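Side-chain contact in putative phosphinothricin acetyltransferase YwnH (Bacillus subtilis, PDB 1VHS), which probably inactivates the antibiotic and herbicide phosphinothricin by transferring an acetyl group to it from acetyl-CoA: residues L118-F123 with K131-H136. Residues are numbered along the deposited sequence; the frame is centred on the assembly and turned at random.
Sequences LMAFIF and KLFEKH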
loop_
_atom_site.group_PDB
_atom_site.type_symbol
_atom_site.label_atom_id
_atom_site.label_comp_id
_atom_site.label_asym_id
_atom_site.label_seq_id
_atom_site.Cartn_x
_atom_site.Cartn_y
_atom_site.Cartn_z
ATOM N N LEU A 118 5.157 -6.810 -9.565
ATOM C CA LEU A 118 4.543 -6.025 -8.508
ATOM C C LEU A 118 5.617 -5.199 -7.811
ATOM O O LEU A 118 6.646 -5.726 -7.426
ATOM C CB LEU A 118 3.854 -6.969 -7.517
ATOM C CG LEU A 118 2.913 -6.373 -6.474
ATOM C CD1 LEU A 118 1.793 -5.614 -7.172
ATOM C CD2 LEU A 118 2.346 -7.495 -5.598
HETATM N N MSE A 119 5.378 -3.900 -7.669
HETATM C CA MSE A 119 6.334 -3.013 -7.018
HETATM C C MSE A 119 5.746 -2.341 -5.778
HETATM O O MSE A 119 4.534 -2.132 -5.681
HETATM C CB MSE A 119 6.800 -1.925 -7.996
HETATM C CG MSE A 119 7.740 -2.421 -9.078
HETATM SE SE MSE A 119 8.284 -0.973 -10.265
HETATM C CE MSE A 119 6.703 -0.898 -11.265
ATOM N N ALA A 120 6.623 -2.002 -4.838
ATOM C CA ALA A 120 6.229 -1.339 -3.604
ATOM C C ALA A 120 7.148 -0.145 -3.379
ATOM O O ALA A 120 8.361 -0.256 -3.541
ATOM C CB ALA A 120 6.340 -2.312 -2.420
ATOM N N PHE A 121 6.563 0.992 -3.017
ATOM C CA PHE A 121 7.325 2.217 -2.766
ATOM C C PHE A 121 7.416 2.405 -1.262
ATOM O O PHE A 121 6.417 2.693 -0.597
ATOM C CB PHE A 121 6.620 3.415 -3.415
ATOM C CG PHE A 121 6.646 3.390 -4.919
ATOM C CD1 PHE A 121 6.151 2.297 -5.623
ATOM C CD2 PHE A 121 7.179 4.460 -5.636
ATOM C CE1 PHE A 121 6.185 2.265 -7.017
ATOM C CE2 PHE A 121 7.219 4.439 -7.033
ATOM C CZ PHE A 121 6.719 3.337 -7.723
ATOM N N ILE A 122 8.626 2.241 -0.733
ATOM C CA ILE A 122 8.870 2.322 0.696
ATOM C C ILE A 122 10.007 3.273 1.032
ATOM O O ILE A 122 11.067 3.237 0.405
ATOM C CB ILE A 122 9.218 0.906 1.251
ATOM C CG1 ILE A 122 8.112 -0.084 0.865
ATOM C CG2 ILE A 122 9.407 0.961 2.759
ATOM C CD1 ILE A 122 8.466 -1.553 1.106
ATOM N N PHE A 123 9.795 4.129 2.025
ATOM C CA PHE A 123 10.848 5.055 2.431
ATOM C C PHE A 123 12.086 4.285 2.879
ATOM O O PHE A 123 11.979 3.259 3.552
ATOM C CB PHE A 123 10.355 5.946 3.564
ATOM C CG PHE A 123 9.424 7.027 3.114
ATOM C CD1 PHE A 123 8.324 7.378 3.886
ATOM C CD2 PHE A 123 9.656 7.711 1.926
ATOM C CE1 PHE A 123 7.466 8.394 3.481
ATOM C CE2 PHE A 123 8.802 8.731 1.512
ATOM C CZ PHE A 123 7.705 9.071 2.290
ATOM N N LYS A 131 12.316 -5.092 5.359
ATOM C CA LYS A 131 12.666 -6.471 5.684
ATOM C C LYS A 131 11.507 -7.416 5.386
ATOM O O LYS A 131 11.713 -8.513 4.869
ATOM C CB LYS A 131 13.086 -6.598 7.152
ATOM N N LEU A 132 10.292 -6.982 5.711
ATOM C CA LEU A 132 9.099 -7.774 5.457
ATOM C C LEU A 132 9.009 -8.130 3.971
ATOM O O LEU A 132 8.885 -9.297 3.615
ATOM C CB LEU A 132 7.841 -7.001 5.865
ATOM C CG LEU A 132 6.516 -7.699 5.533
ATOM C CD1 LEU A 132 6.455 -9.041 6.243
ATOM C CD2 LEU A 132 5.346 -6.816 5.949
ATOM N N PHE A 133 9.068 -7.122 3.102
ATOM C CA PHE A 133 8.986 -7.390 1.669
ATOM C C PHE A 133 10.128 -8.270 1.150
ATOM O O PHE A 133 9.914 -9.140 0.304
ATOM C CB PHE A 133 8.931 -6.074 0.878
ATOM C CG PHE A 133 7.552 -5.468 0.814
ATOM C CD1 PHE A 133 6.997 -4.837 1.927
ATOM C CD2 PHE A 133 6.799 -5.555 -0.348
ATOM C CE1 PHE A 133 5.708 -4.303 1.879
ATOM C CE2 PHE A 133 5.505 -5.023 -0.408
ATOM C CZ PHE A 133 4.961 -4.398 0.709
ATOM N N GLU A 134 11.336 -8.060 1.664
ATOM C CA GLU A 134 12.478 -8.844 1.216
ATOM C C GLU A 134 12.365 -10.317 1.588
ATOM O O GLU A 134 12.964 -11.164 0.938
ATOM C CB GLU A 134 13.786 -8.245 1.756
ATOM C CG GLU A 134 14.196 -6.976 1.022
ATOM C CD GLU A 134 15.435 -6.319 1.606
ATOM O OE1 GLU A 134 16.495 -6.977 1.657
ATOM O OE2 GLU A 134 15.348 -5.143 2.011
ATOM N N LYS A 135 11.590 -10.625 2.623
ATOM C CA LYS A 135 11.405 -12.019 3.019
ATOM C C LYS A 135 10.416 -12.664 2.062
ATOM O O LYS A 135 10.343 -13.888 1.969
ATOM C CB LYS A 135 10.857 -12.120 4.447
ATOM C CG LYS A 135 11.851 -11.756 5.537
ATOM C CD LYS A 135 11.212 -11.913 6.907
ATOM C CE LYS A 135 12.167 -11.526 8.030
ATOM N NZ LYS A 135 11.473 -11.562 9.347
ATOM N N HIS A 136 9.655 -11.834 1.349
ATOM C CA HIS A 136 8.668 -12.341 0.407
ATOM C C HIS A 136 9.018 -12.219 -1.077
ATOM O O HIS A 136 8.138 -12.050 -1.922
ATOM C CB HIS A 136 7.301 -11.708 0.680
ATOM C CG HIS A 136 6.638 -12.221 1.923
ATOM N ND1 HIS A 136 6.794 -11.627 3.157
ATOM C CD2 HIS A 136 5.818 -13.281 2.119
ATOM C CE1 HIS A 136 6.096 -12.295 4.059
ATOM N NE2 HIS A 136 5.496 -13.305 3.455
#
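I122 lays the end of its side chain over one face of the F133 ring. Its CD1 sits 4.0 Å from the ring centroid and 25° off the normal, a CH-pi contact displaced toward the rim, so that CD1 comes closest to F133 CD1, at 3.7 Å. With CG1 beside the backbone N (chi1 -54°) and the chain then extended, the ethyl branch of I122 carries its methyl out to the ring. Two residues back on the strand, A120 also points at the helix, and its CB comes in obliquely, on the same side of the ring plane as I122 CD1, 3.5 Å from F133 CE2. The A120 and F133 CA atoms are 8.5 Å apart, and the ring fills much of the gap. L103 of helix 98-109 and L160 of strand 153-163 also touch the ring, and F138 meets it edge-to-face. H136 turns its own ring so that ND1 donates to L132 O (3.2 Å, 169°), from the opposite face of that carbonyl to K135 N. This is a beta-alpha packing contact of the GNAT fold: helix 127-135 follows strand 117-123 and lies against the sheet, beside the predicted acetyl-CoA site, with N126 near I122 and I87 near F133.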